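Local coordinates for protein nicotinamidase (Saccharomyces cerevisiae, PDB 3V8E) that catalyses the zinc-dependent deamidation of nicotinamide to nicotinate and ammonium, an early step of NAD(+) salvage that keeps the SIR2 inhibitor nicotinamide low, at residues Leu4-Gln10 and Arg45-Asp51; Ile32-Gln37 and Gln107-Gln111; Tyr131-His135 and Ala170-Ala175; Thr154-Val160 and Tyr180-Leu185. One frame throughout, in Å; residues are numbered along the deposited sequence.

Interaction 1: residues Leu4-Gln10 and Arg45-Asp51; sequences LIVVDMQ and RIVVTRD. With ZN (zinc ion), chain H.
Two carboxylates face each other at one end of this strand pair: D8 OD2 lies 3.1 Å from D51 OD1. K122 forms salt bridges with both of these oxygens, which offsets part of the repulsion. The strands are neighbours in the parallel sheet of the isochorismatase-like alpha/beta fold. Strand 4-7 and strand 45-51 run parallel, with axes 4.7 Å apart at closest and crossing at -19°. L4 pairs with I46, I5 with V47 and V6 with V48. The backbone bonds are L4 N to R45 O (3.0 Å), V47 N to L4 O (2.7 Å), V6 N to V47 O (2.8 Å) and T49 N to V6 O (3.0 Å). L4, V6, I46 and V48 share one sheet face; helix 29-37 packs on L4 and V6. I5, V7, V47 and T49 occupy the other face.

Extended geometry stops at D8, whose phi/psi is 51/46. M9 then centres an inverse gamma turn. D8 is a predicted active-site residue. Its m rotamer places OD1 2.7 Å from T49 OG1, the hydroxyl that donates to it. Q10 reaches back over the end of the strand pair. Its OE1 accepts from D51 N (2.8 Å), and its NE2 donates to D51 O (2.9 Å). D51 also binds zinc through OD2, 2.2 Å from ZN.

Interaction 2: residues Ile32-Gln37 and Gln107-Gln111; sequences ISDLMQ and QIMDQ
Q111, I108 and M36 bury the most surface where helix 29-37 packs beside helix 106-115. Both helices belong to the alpha/beta fold of the isochorismatase family, and the first covers a face of its parallel sheet. The short segments 32-37 and 107-111 run nearly parallel, at 19°, with axes 10.2 Å apart. Their backbones come closest at S33 and I108, whose CA atoms are 6.2 Å apart. The contact is modest, with 310 Å² buried in all.

Q111 points its CA-to-CB bond toward the first helix. Its chi1 of -145° and chi2 of 98° lie between the usual wells; Q111 CG meets M36 CE at 3.9 Å. The amide end lies near S33 and Q37, which makes the outer part of the contact polar.

I108 supplies the apolar part. With chi1 and chi2 both m, its CD1 extends between the helices. There it packs against I32 CG2 at 3.8 Å. M36 also points toward helix 106-115, in the rotamer m, t, p. On their sheet side, I32 and M36 also touch V6 and L4 of strand 2-7, so this helix joins helix 106-115 to the sheet. The M36 sulphur completes the apolar cluster: SD lies 3.8 Å from I108 CD1.

Interaction 3: residues Tyr131-His135 and Ala170-Ala175; sequences YSAFH and ATAISA
In this alpha/beta fold of the isochorismatase family, the irregular segment 131-135 lies against the helix 170-175, which follows the modified residue at 167, the predicted nucleophile. The closest backbone approach is S132 to T171, 4.3 Å between CA atoms.

Two hydrogen bonds join the segments. S132 OG and S174 OG are 2.6 Å apart, and either may donate. A133 N donates to T171 OG1 at 2.9 Å; that hydroxyl is also bonded to O of modified residue 167. The contact thus ties the loop to the covalently modified site. S132, with chi1 t, also forms an ST turn, its OG accepting from F134 N at 3.1 Å. Y131 O accepts from K122, a predicted active-site residue, and Y131 OH bonds W91.

Apolar packing fills the rest. Y131 CB meets A170 CB at 3.7 Å. F134 has chi1 m and points toward the helix. S174 C lies over one face of its ring, and F134 CE2 reaches A175 CB at 3.8 Å.

Interaction 4: residues Thr154-Val160 and Tyr180-Leu185; sequences TDEVYIV and YKTTVL
Strands 156-160 and 181-185 are parallel neighbours in the central sheet of the isochorismatase-like fold. The chain between them forms helix 169-177, giving a beta-alpha-beta unit. Their axes approach to 4.7 Å and cross at -17°. E156 pairs with K181, V157 with T182, Y158 with T183 and I159 with V184. The backbone bonds are K181 N to D155 O (3.0 Å), V157 N to K181 O (2.9 Å), T183 N to V157 O (2.9 Å), I159 N to T183 O (2.9 Å) and L185 N to I159 O (3.3 Å).

V157, I159, T182 and V184 face helix 169-177. V157 is t, and its CG2 meets Y180 CG at 3.7 Å. I159 is m, t; its CD1 lies 3.7 Å from T182 CG2. T182 is m, and its OG1 donates to Y180 O at 3.0 Å. Y180 is m, with its ring edge at T154 O; its hydroxyl bonds N146.

E156, Y158, K181 and T183 occupy the other face. Y158 is m, and its OH donates to E156 OE1 at 2.9 Å. Its CD1 lies 3.7 Å from T183 CB, and L185 CD2 is at the ring edge. W43 meets this ring edge-to-face. The regular backbone bonds thus set the strand pairing whatever the side chains, while the mostly aliphatic face suits burial under helix 169-177.

Overall arrangement
Interactions 1 and 4 belong to one parallel sheet. Strands 2-7 and 156-162 are neighbours in it, and I5 N lies 2.7 Å from Y158 O. Interactions 2 and 3 lie on opposite faces of this sheet; their centres are 21 Å apart, and their nearest atoms about 13 Å. Interaction 2 touches interaction 1 where M36 O lies 3.3 Å from I46 CD1, and interaction 4 where L35 CD2 reaches L185 CD1 at 3.9 Å. Interactions 3 and 4 touch where A172 CA meets I159 CD1 at 3.2 Å. A133 CB touches T49 CG2 at 3.6 Å. Interactions 1 and 3 thus meet beside the catalytic site: D51 binds zinc, and the Y131 side chain is about 5 Å from the zinc ion.

Interaction 1: residues Leu4-Gln10 and Arg45-Asp51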
loop_
_atom_site.group_PDB
_atom_site.type_symbol
_atom_site.label_atom_id
_atom_site.label_comp_id
_atom_site.label_asym_id
_atom_site.label_seq_id
_atom_site.Cartn_x
_atom_site.Cartn_y
_atom_site.Cartn_z
ATOM N N LEU A 4 -7.357 -7.209 9.183
ATOM C CA LEU A 4 -6.021 -7.257 8.597
ATOM C C LEU A 4 -6.056 -6.629 7.213
ATOM O O LEU A 4 -6.900 -7.011 6.371
ATOM C CB LEU A 4 -5.541 -8.708 8.488
ATOM C CG LEU A 4 -4.253 -9.024 7.711
ATOM C CD1 LEU A 4 -3.034 -8.395 8.368
ATOM C CD2 LEU A 4 -4.074 -10.532 7.588
ATOM N N ILE A 5 -5.165 -5.660 6.982
ATOM C CA ILE A 5 -5.022 -5.054 5.654
ATOM C C ILE A 5 -3.689 -5.480 5.074
ATOM O O ILE A 5 -2.631 -5.207 5.657
ATOM C CB ILE A 5 -5.099 -3.513 5.679
ATOM C CG1 ILE A 5 -6.436 -3.023 6.277
ATOM C CG2 ILE A 5 -4.891 -2.949 4.276
ATOM C CD1 ILE A 5 -6.476 -1.525 6.518
ATOM N N VAL A 6 -3.740 -6.158 3.934
ATOM C CA VAL A 6 -2.541 -6.690 3.285
ATOM C C VAL A 6 -2.250 -5.756 2.123
ATOM O O VAL A 6 -3.042 -5.667 1.167
ATOM C CB VAL A 6 -2.777 -8.134 2.777
ATOM C CG1 VAL A 6 -1.574 -8.655 2.020
ATOM C CG2 VAL A 6 -3.119 -9.060 3.929
ATOM N N VAL A 7 -1.141 -5.035 2.210
ATOM C CA VAL A 7 -0.901 -3.927 1.282
ATOM C C VAL A 7 -0.027 -4.252 0.057
ATOM O O VAL A 7 1.161 -4.570 0.193
ATOM C CB VAL A 7 -0.312 -2.714 2.016
ATOM C CG1 VAL A 7 -0.033 -1.599 1.030
ATOM C CG2 VAL A 7 -1.268 -2.244 3.097
ATOM N N ASP A 8 -0.645 -4.154 -1.126
ATOM C CA ASP A 8 0.036 -4.217 -2.431
ATOM C C ASP A 8 0.979 -5.414 -2.617
ATOM O O ASP A 8 2.100 -5.261 -3.093
ATOM C CB ASP A 8 0.756 -2.888 -2.738
ATOM C CG ASP A 8 -0.215 -1.714 -2.915
ATOM O OD1 ASP A 8 -1.434 -1.864 -2.673
ATOM O OD2 ASP A 8 0.225 -0.618 -3.320
ATOM N N MET A 9 0.524 -6.609 -2.253
ATOM C CA MET A 9 1.317 -7.800 -2.490
ATOM C C MET A 9 1.155 -8.214 -3.937
ATOM O O MET A 9 0.536 -9.249 -4.248
ATOM C CB MET A 9 0.930 -8.926 -1.547
ATOM C CG MET A 9 1.393 -8.708 -0.118
ATOM S SD MET A 9 3.182 -8.703 0.083
ATOM C CE MET A 9 3.598 -10.415 -0.210
ATOM N N GLN A 10 1.709 -7.382 -4.822
ATOM C CA GLN A 10 1.546 -7.571 -6.259
ATOM C C GLN A 10 2.865 -7.913 -6.940
ATOM O O GLN A 10 3.956 -7.562 -6.443
ATOM C CB GLN A 10 0.941 -6.325 -6.884
ATOM C CG GLN A 10 -0.406 -5.913 -6.302
ATOM C CD GLN A 10 -0.789 -4.507 -6.710
ATOM O OE1 GLN A 10 -0.494 -3.561 -6.001
ATOM N NE2 GLN A 10 -1.421 -4.363 -7.867
ATOM N N ARG A 45 -12.143 -9.652 9.584
ATOM C CA ARG A 45 -12.089 -9.415 8.151
ATOM C C ARG A 45 -10.642 -9.207 7.691
ATOM O O ARG A 45 -9.774 -8.789 8.464
ATOM C CB ARG A 45 -12.923 -8.191 7.735
ATOM C CG ARG A 45 -14.425 -8.413 7.635
ATOM C CD ARG A 45 -14.741 -9.615 6.769
ATOM N NE ARG A 45 -16.127 -9.647 6.308
ATOM C CZ ARG A 45 -17.150 -10.121 7.017
ATOM N NH1 ARG A 45 -16.969 -10.597 8.250
ATOM N NH2 ARG A 45 -18.372 -10.098 6.490
ATOM N N ILE A 46 -10.411 -9.512 6.421
ATOM C CA ILE A 46 -9.168 -9.242 5.748
ATOM C C ILE A 46 -9.459 -8.380 4.519
ATOM O O ILE A 46 -10.404 -8.618 3.792
ATOM C CB ILE A 46 -8.480 -10.554 5.311
ATOM C CG1 ILE A 46 -8.269 -11.470 6.533
ATOM C CG2 ILE A 46 -7.183 -10.261 4.546
ATOM C CD1 ILE A 46 -7.801 -12.861 6.183
ATOM N N VAL A 47 -8.645 -7.370 4.286
ATOM C CA VAL A 47 -8.787 -6.599 3.073
ATOM C C VAL A 47 -7.445 -6.637 2.373
ATOM O O VAL A 47 -6.416 -6.421 3.017
ATOM C CB VAL A 47 -9.181 -5.130 3.387
ATOM C CG1 VAL A 47 -9.215 -4.306 2.105
ATOM C CG2 VAL A 47 -10.519 -5.058 4.129
ATOM N N VAL A 48 -7.430 -6.944 1.081
ATOM C CA VAL A 48 -6.178 -6.802 0.309
ATOM C C VAL A 48 -6.283 -5.586 -0.585
ATOM O O VAL A 48 -7.385 -5.276 -1.060
ATOM C CB VAL A 48 -5.810 -8.047 -0.529
ATOM C CG1 VAL A 48 -5.748 -9.278 0.360
ATOM C CG2 VAL A 48 -6.783 -8.249 -1.681
ATOM N N THR A 49 -5.163 -4.890 -0.794
ATOM C CA THR A 49 -5.153 -3.666 -1.621
ATOM C C THR A 49 -4.279 -3.870 -2.858
ATOM O O THR A 49 -3.360 -4.681 -2.837
ATOM C CB THR A 49 -4.634 -2.422 -0.858
ATOM O OG1 THR A 49 -3.209 -2.492 -0.757
ATOM C CG2 THR A 49 -5.201 -2.328 0.547
ATOM N N ARG A 50 -4.553 -3.121 -3.921
ATOM C CA ARG A 50 -3.733 -3.147 -5.137
ATOM C C ARG A 50 -3.523 -1.749 -5.698
ATOM O O ARG A 50 -4.464 -0.943 -5.751
ATOM C CB ARG A 50 -4.399 -3.979 -6.225
ATOM C CG ARG A 50 -4.718 -5.394 -5.809
ATOM C CD ARG A 50 -5.282 -6.181 -6.970
ATOM N NE ARG A 50 -6.457 -5.522 -7.510
ATOM C CZ ARG A 50 -7.275 -6.068 -8.403
ATOM N NH1 ARG A 50 -7.032 -7.282 -8.844
ATOM N NH2 ARG A 50 -8.330 -5.387 -8.862
ATOM N N ASP A 51 -2.305 -1.466 -6.139
ATOM C CA ASP A 51 -2.098 -0.357 -7.041
ATOM C C ASP A 51 -2.693 -0.759 -8.360
ATOM O O ASP A 51 -2.479 -1.868 -8.827
ATOM C CB ASP A 51 -0.627 -0.077 -7.227
ATOM C CG ASP A 51 -0.146 1.053 -6.382
ATOM O OD1 ASP A 51 -0.844 1.446 -5.428
ATOM O OD2 ASP A 51 0.950 1.569 -6.682
HETATM ZN ZN ZN H . 2.381 3.132 -7.269
#

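Interaction 2: residues Ile32-Gln37 and Gln107-Gln111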
loop_
_atom_site.group_PDB
_atom_site.type_symbol
_atom_site.label_atom_id
_atom_site.label_comp_id
_atom_site.label_asym_id
_atom_site.label_seq_id
_atom_site.Cartn_x
_atom_site.Cartn_y
_atom_site.Cartn_z
ATOM N N ILE A 32 2.790 -14.125 5.123
ATOM C CA ILE A 32 1.534 -13.364 5.055
ATOM C C ILE A 32 0.348 -14.284 4.754
ATOM O O ILE A 32 -0.736 -14.150 5.338
ATOM C CB ILE A 32 1.594 -12.203 4.046
ATOM C CG1 ILE A 32 2.446 -11.066 4.617
ATOM C CG2 ILE A 32 0.192 -11.711 3.707
ATOM C CD1 ILE A 32 2.749 -9.963 3.631
ATOM N N SER A 33 0.567 -15.230 3.855
ATOM C CA SER A 33 -0.437 -16.215 3.537
ATOM C C SER A 33 -0.847 -17.013 4.782
ATOM O O SER A 33 -2.042 -17.264 4.999
ATOM C CB SER A 33 0.072 -17.133 2.443
ATOM O OG SER A 33 -0.984 -17.967 2.003
ATOM N N ASP A 34 0.141 -17.394 5.591
ATOM C CA ASP A 34 -0.097 -18.063 6.876
ATOM C C ASP A 34 -0.828 -17.149 7.844
ATOM O O ASP A 34 -1.771 -17.560 8.506
ATOM C CB ASP A 34 1.218 -18.516 7.517
ATOM C CG ASP A 34 1.870 -19.656 6.773
ATOM O OD1 ASP A 34 1.302 -20.107 5.752
ATOM O OD2 ASP A 34 2.958 -20.103 7.215
ATOM N N LEU A 35 -0.387 -15.903 7.914
ATOM C CA LEU A 35 -1.051 -14.910 8.737
ATOM C C LEU A 35 -2.544 -14.782 8.394
ATOM O O LEU A 35 -3.391 -14.809 9.292
ATOM C CB LEU A 35 -0.339 -13.574 8.612
ATOM C CG LEU A 35 -0.768 -12.536 9.636
ATOM C CD1 LEU A 35 -0.300 -12.935 11.023
ATOM C CD2 LEU A 35 -0.219 -11.175 9.209
ATOM N N MET A 36 -2.863 -14.685 7.104
ATOM C CA MET A 36 -4.256 -14.589 6.668
ATOM C C MET A 36 -5.134 -15.740 7.162
ATOM O O MET A 36 -6.318 -15.531 7.443
ATOM C CB MET A 36 -4.339 -14.471 5.156
ATOM C CG MET A 36 -3.789 -13.159 4.627
ATOM S SD MET A 36 -3.530 -13.174 2.846
ATOM C CE MET A 36 -5.205 -13.076 2.223
ATOM N N GLN A 37 -4.555 -16.937 7.283
ATOM C CA GLN A 37 -5.316 -18.139 7.628
ATOM C C GLN A 37 -5.262 -18.520 9.115
ATOM O O GLN A 37 -5.854 -19.519 9.519
ATOM C CB GLN A 37 -4.811 -19.328 6.819
ATOM C CG GLN A 37 -4.898 -19.180 5.315
ATOM C CD GLN A 37 -4.404 -20.421 4.579
ATOM O OE1 GLN A 37 -4.940 -21.520 4.754
ATOM N NE2 GLN A 37 -3.383 -20.250 3.748
ATOM N N GLN A 107 -0.110 -16.871 -4.580
ATOM C CA GLN A 107 -0.501 -17.492 -3.335
ATOM C C GLN A 107 -1.549 -16.638 -2.587
ATOM O O GLN A 107 -2.482 -17.179 -1.982
ATOM C CB GLN A 107 0.753 -17.800 -2.506
ATOM C CG GLN A 107 0.509 -18.240 -1.074
ATOM C CD GLN A 107 -0.116 -19.625 -0.961
ATOM O OE1 GLN A 107 0.596 -20.643 -0.985
ATOM N NE2 GLN A 107 -1.451 -19.674 -0.818
ATOM N N ILE A 108 -1.406 -15.311 -2.650
ATOM C CA ILE A 108 -2.379 -14.410 -2.052
ATOM C C ILE A 108 -3.664 -14.383 -2.887
ATOM O O ILE A 108 -4.759 -14.491 -2.349
ATOM C CB ILE A 108 -1.810 -12.987 -1.903
ATOM C CG1 ILE A 108 -0.497 -13.001 -1.094
ATOM C CG2 ILE A 108 -2.850 -12.010 -1.347
ATOM C CD1 ILE A 108 -0.628 -13.356 0.361
ATOM N N MET A 109 -3.527 -14.240 -4.200
ATOM C CA MET A 109 -4.671 -14.233 -5.084
ATOM C C MET A 109 -5.530 -15.470 -4.861
ATOM O O MET A 109 -6.761 -15.387 -4.810
ATOM C CB MET A 109 -4.217 -14.178 -6.531
ATOM C CG MET A 109 -5.383 -14.095 -7.496
ATOM S SD MET A 109 -4.823 -13.961 -9.198
ATOM C CE MET A 109 -6.376 -13.562 -10.003
ATOM N N ASP A 110 -4.872 -16.618 -4.727
ATOM C CA ASP A 110 -5.557 -17.861 -4.475
ATOM C C ASP A 110 -6.475 -17.766 -3.249
ATOM O O ASP A 110 -7.633 -18.155 -3.307
ATOM C CB ASP A 110 -4.537 -18.979 -4.311
ATOM C CG ASP A 110 -5.176 -20.304 -4.002
ATOM O OD1 ASP A 110 -4.545 -21.077 -3.275
ATOM O OD2 ASP A 110 -6.313 -20.571 -4.456
ATOM N N GLN A 111 -5.953 -17.235 -2.151
ATOM C CA GLN A 111 -6.731 -16.994 -0.953
ATOM C C GLN A 111 -7.909 -16.047 -1.210
ATOM O O GLN A 111 -9.035 -16.325 -0.806
ATOM C CB GLN A 111 -5.835 -16.378 0.098
ATOM C CG GLN A 111 -6.159 -16.795 1.512
ATOM C CD GLN A 111 -5.250 -17.902 1.954
ATOM O OE1 GLN A 111 -5.701 -19.027 2.188
ATOM N NE2 GLN A 111 -3.945 -17.606 2.039
#

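Interaction 3: residues Tyr131-His135 and Ala170-Ala175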
loop_
_atom_site.group_PDB
_atom_site.type_symbol
_atom_site.label_atom_id
_atom_site.label_comp_id
_atom_site.label_asym_id
_atom_site.label_seq_id
_atom_site.Cartn_x
_atom_site.Cartn_y
_atom_site.Cartn_z
ATOM N N TYR A 131 -0.605 6.784 -2.380
ATOM C CA TYR A 131 0.081 5.827 -1.541
ATOM C C TYR A 131 -0.838 5.122 -0.541
ATOM O O TYR A 131 -0.767 3.917 -0.372
ATOM C CB TYR A 131 1.240 6.514 -0.837
ATOM C CG TYR A 131 2.407 6.770 -1.766
ATOM C CD1 TYR A 131 2.893 5.757 -2.600
ATOM C CD2 TYR A 131 3.023 8.016 -1.817
ATOM C CE1 TYR A 131 3.953 5.985 -3.453
ATOM C CE2 TYR A 131 4.089 8.251 -2.667
ATOM C CZ TYR A 131 4.550 7.234 -3.480
ATOM O OH TYR A 131 5.610 7.461 -4.324
ATOM N N SER A 132 -1.719 5.871 0.101
ATOM C CA SER A 132 -2.552 5.317 1.147
ATOM C C SER A 132 -3.732 4.552 0.563
ATOM O O SER A 132 -4.311 4.978 -0.446
ATOM C CB SER A 132 -3.048 6.444 2.034
ATOM O OG SER A 132 -4.082 5.982 2.854
ATOM N N ALA A 133 -4.114 3.444 1.199
ATOM C CA ALA A 133 -5.232 2.645 0.691
ATOM C C ALA A 133 -6.586 3.259 1.078
ATOM O O ALA A 133 -7.661 2.750 0.706
ATOM C CB ALA A 133 -5.119 1.224 1.178
ATOM N N PHE A 134 -6.540 4.362 1.819
ATOM C CA PHE A 134 -7.762 5.015 2.251
ATOM C C PHE A 134 -8.158 6.185 1.351
ATOM O O PHE A 134 -9.354 6.454 1.178
ATOM C CB PHE A 134 -7.609 5.533 3.669
ATOM C CG PHE A 134 -7.735 4.486 4.729
ATOM C CD1 PHE A 134 -8.952 4.281 5.375
ATOM C CD2 PHE A 134 -6.617 3.718 5.122
ATOM C CE1 PHE A 134 -9.062 3.329 6.388
ATOM C CE2 PHE A 134 -6.720 2.769 6.133
ATOM C CZ PHE A 134 -7.946 2.573 6.764
ATOM N N HIS A 135 -7.165 6.899 0.810
ATOM C CA HIS A 135 -7.424 8.114 0.030
ATOM C C HIS A 135 -6.181 8.621 -0.638
ATOM O O HIS A 135 -5.084 8.293 -0.201
ATOM C CB HIS A 135 -8.027 9.207 0.914
ATOM C CG HIS A 135 -7.179 9.570 2.109
ATOM N ND1 HIS A 135 -5.958 10.169 1.994
ATOM C CD2 HIS A 135 -7.418 9.420 3.481
ATOM C CE1 HIS A 135 -5.454 10.388 3.236
ATOM N NE2 HIS A 135 -6.347 9.926 4.141
ATOM N N ALA A 170 1.700 4.993 4.587
ATOM C CA ALA A 170 0.620 5.921 4.263
ATOM C C ALA A 170 -0.749 5.370 4.723
ATOM O O ALA A 170 -1.604 6.115 5.227
ATOM C CB ALA A 170 0.617 6.284 2.779
ATOM N N THR A 171 -0.933 4.063 4.580
ATOM C CA THR A 171 -2.173 3.420 4.974
ATOM C C THR A 171 -2.314 3.389 6.495
ATOM O O THR A 171 -3.407 3.636 7.024
ATOM C CB THR A 171 -2.228 2.009 4.393
ATOM O OG1 THR A 171 -2.228 2.115 2.968
ATOM C CG2 THR A 171 -3.479 1.268 4.838
ATOM N N ALA A 172 -1.210 3.086 7.187
ATOM C CA ALA A 172 -1.178 3.059 8.644
ATOM C C ALA A 172 -1.549 4.427 9.229
ATOM O O ALA A 172 -2.316 4.516 10.207
ATOM C CB ALA A 172 0.190 2.611 9.138
ATOM N N ILE A 173 -1.008 5.482 8.615
ATOM C CA ILE A 173 -1.260 6.853 9.045
ATOM C C ILE A 173 -2.718 7.234 8.787
ATOM O O ILE A 173 -3.358 7.843 9.647
ATOM C CB ILE A 173 -0.295 7.852 8.383
ATOM C CG1 ILE A 173 1.134 7.627 8.927
ATOM C CG2 ILE A 173 -0.767 9.292 8.605
ATOM C CD1 ILE A 173 2.219 8.466 8.269
ATOM N N SER A 174 -3.258 6.861 7.633
ATOM C CA SER A 174 -4.673 7.092 7.408
ATOM C C SER A 174 -5.541 6.409 8.486
ATOM O O SER A 174 -6.446 7.043 9.072
ATOM C CB SER A 174 -5.085 6.620 6.025
ATOM O OG SER A 174 -4.369 7.301 5.032
ATOM N N ALA A 175 -5.249 5.134 8.764
ATOM C CA ALA A 175 -6.064 4.374 9.696
ATOM C C ALA A 175 -6.037 5.024 11.074
ATOM O O ALA A 175 -7.083 5.134 11.729
ATOM C CB ALA A 175 -5.610 2.933 9.768
#

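Interaction 4: residues Thr154-Val160 and Tyr180-Leu185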
loop_
_atom_site.group_PDB
_atom_site.type_symbol
_atom_site.label_atom_id
_atom_site.label_comp_id
_atom_site.label_asym_id
_atom_site.label_seq_id
_atom_site.Cartn_x
_atom_site.Cartn_y
_atom_site.Cartn_z
ATOM N N THR A 154 -14.934 -2.674 12.665
ATOM C CA THR A 154 -13.513 -2.620 12.915
ATOM C C THR A 154 -13.171 -1.549 13.939
ATOM O O THR A 154 -13.549 -0.396 13.782
ATOM C CB THR A 154 -12.779 -2.294 11.610
ATOM O OG1 THR A 154 -13.218 -3.194 10.587
ATOM C CG2 THR A 154 -11.260 -2.383 11.783
ATOM N N ASP A 155 -12.447 -1.917 14.985
ATOM C CA ASP A 155 -11.840 -0.902 15.838
ATOM C C ASP A 155 -10.307 -1.036 15.817
ATOM O O ASP A 155 -9.591 -0.113 16.189
ATOM C CB ASP A 155 -12.395 -0.972 17.256
ATOM C CG ASP A 155 -11.889 -2.178 18.019
ATOM O OD1 ASP A 155 -11.542 -2.018 19.208
ATOM O OD2 ASP A 155 -11.821 -3.287 17.435
ATOM N N GLU A 156 -9.807 -2.188 15.377
ATOM C CA GLU A 156 -8.363 -2.416 15.277
ATOM C C GLU A 156 -7.972 -2.776 13.867
ATOM O O GLU A 156 -8.550 -3.669 13.260
ATOM C CB GLU A 156 -7.903 -3.533 16.200
ATOM C CG GLU A 156 -7.786 -3.145 17.658
ATOM C CD GLU A 156 -7.371 -4.315 18.529
ATOM O OE1 GLU A 156 -6.662 -5.218 18.042
ATOM O OE2 GLU A 156 -7.753 -4.344 19.712
ATOM N N VAL A 157 -6.963 -2.088 13.363
ATOM C CA VAL A 157 -6.461 -2.323 12.021
ATOM C C VAL A 157 -5.014 -2.817 12.124
ATOM O O VAL A 157 -4.207 -2.195 12.814
ATOM C CB VAL A 157 -6.586 -1.030 11.190
ATOM C CG1 VAL A 157 -5.753 -1.087 9.937
ATOM C CG2 VAL A 157 -8.030 -0.812 10.814
ATOM N N TYR A 158 -4.705 -3.938 11.466
ATOM C CA TYR A 158 -3.347 -4.495 11.418
ATOM C C TYR A 158 -2.895 -4.432 9.992
ATOM O O TYR A 158 -3.646 -4.809 9.096
ATOM C CB TYR A 158 -3.325 -5.950 11.896
ATOM C CG TYR A 158 -3.512 -6.084 13.387
ATOM C CD1 TYR A 158 -2.421 -6.356 14.233
ATOM C CD2 TYR A 158 -4.780 -5.912 13.963
ATOM C CE1 TYR A 158 -2.590 -6.462 15.600
ATOM C CE2 TYR A 158 -4.961 -6.018 15.333
ATOM C CZ TYR A 158 -3.865 -6.290 16.142
ATOM O OH TYR A 158 -4.063 -6.385 17.500
ATOM N N ILE A 159 -1.678 -3.949 9.768
ATOM C CA ILE A 159 -1.208 -3.681 8.421
ATOM C C ILE A 159 0.077 -4.427 8.120
ATOM O O ILE A 159 1.013 -4.412 8.929
ATOM C CB ILE A 159 -1.012 -2.177 8.204
ATOM C CG1 ILE A 159 -2.366 -1.475 8.335
ATOM C CG2 ILE A 159 -0.396 -1.911 6.834
ATOM C CD1 ILE A 159 -2.304 0.026 8.453
ATOM N N VAL A 160 0.103 -5.091 6.963
ATOM C CA VAL A 160 1.271 -5.816 6.482
ATOM C C VAL A 160 1.450 -5.542 4.994
ATOM O O VAL A 160 0.561 -4.982 4.356
ATOM C CB VAL A 160 1.134 -7.337 6.706
ATOM C CG1 VAL A 160 1.028 -7.653 8.187
ATOM C CG2 VAL A 160 -0.064 -7.898 5.939
ATOM N N TYR A 180 -8.815 4.397 14.183
ATOM C CA TYR A 180 -8.582 2.959 14.421
ATOM C C TYR A 180 -7.344 2.772 15.276
ATOM O O TYR A 180 -6.363 3.469 15.050
ATOM C CB TYR A 180 -8.383 2.203 13.098
ATOM C CG TYR A 180 -9.572 2.280 12.188
ATOM C CD1 TYR A 180 -9.571 3.120 11.074
ATOM C CD2 TYR A 180 -10.731 1.547 12.465
ATOM C CE1 TYR A 180 -10.692 3.213 10.253
ATOM C CE2 TYR A 180 -11.856 1.642 11.662
ATOM C CZ TYR A 180 -11.830 2.470 10.561
ATOM O OH TYR A 180 -12.941 2.537 9.767
ATOM N N LYS A 181 -7.384 1.860 16.253
ATOM C CA LYS A 181 -6.155 1.389 16.890
ATOM C C LYS A 181 -5.363 0.630 15.832
ATOM O O LYS A 181 -5.751 -0.469 15.422
ATOM C CB LYS A 181 -6.427 0.447 18.061
ATOM C CG LYS A 181 -7.200 1.071 19.196
ATOM C CD LYS A 181 -7.356 0.097 20.363
ATOM C CE LYS A 181 -7.919 0.803 21.595
ATOM N NZ LYS A 181 -8.215 -0.183 22.676
ATOM N N THR A 182 -4.257 1.219 15.400
ATOM C CA THR A 182 -3.508 0.701 14.270
ATOM C C THR A 182 -2.185 0.056 14.695
ATOM O O THR A 182 -1.439 0.605 15.511
ATOM C CB THR A 182 -3.253 1.833 13.258
ATOM O OG1 THR A 182 -4.494 2.482 12.965
ATOM C CG2 THR A 182 -2.651 1.302 11.960
ATOM N N THR A 183 -1.908 -1.110 14.132
ATOM C CA THR A 183 -0.656 -1.808 14.342
ATOM C C THR A 183 -0.000 -2.147 12.997
ATOM O O THR A 183 -0.671 -2.568 12.056
ATOM C CB THR A 183 -0.893 -3.107 15.120
ATOM O OG1 THR A 183 -1.394 -2.795 16.422
ATOM C CG2 THR A 183 0.396 -3.930 15.241
ATOM N N VAL A 184 1.308 -1.939 12.906
ATOM C CA VAL A 184 2.076 -2.478 11.799
ATOM C C VAL A 184 2.899 -3.646 12.323
ATOM O O VAL A 184 3.640 -3.504 13.299
ATOM C CB VAL A 184 3.005 -1.422 11.159
ATOM C CG1 VAL A 184 3.874 -2.065 10.082
ATOM C CG2 VAL A 184 2.197 -0.278 10.579
ATOM N N LEU A 185 2.740 -4.802 11.689
ATOM C CA LEU A 185 3.528 -5.992 12.035
ATOM C C LEU A 185 4.764 -5.968 11.157
ATOM O O LEU A 185 4.741 -6.481 10.026
ATOM C CB LEU A 185 2.726 -7.280 11.819
ATOM C CG LEU A 185 1.368 -7.411 12.538
ATOM C CD1 LEU A 185 0.492 -8.495 11.924
ATOM C CD2 LEU A 185 1.512 -7.631 14.046
#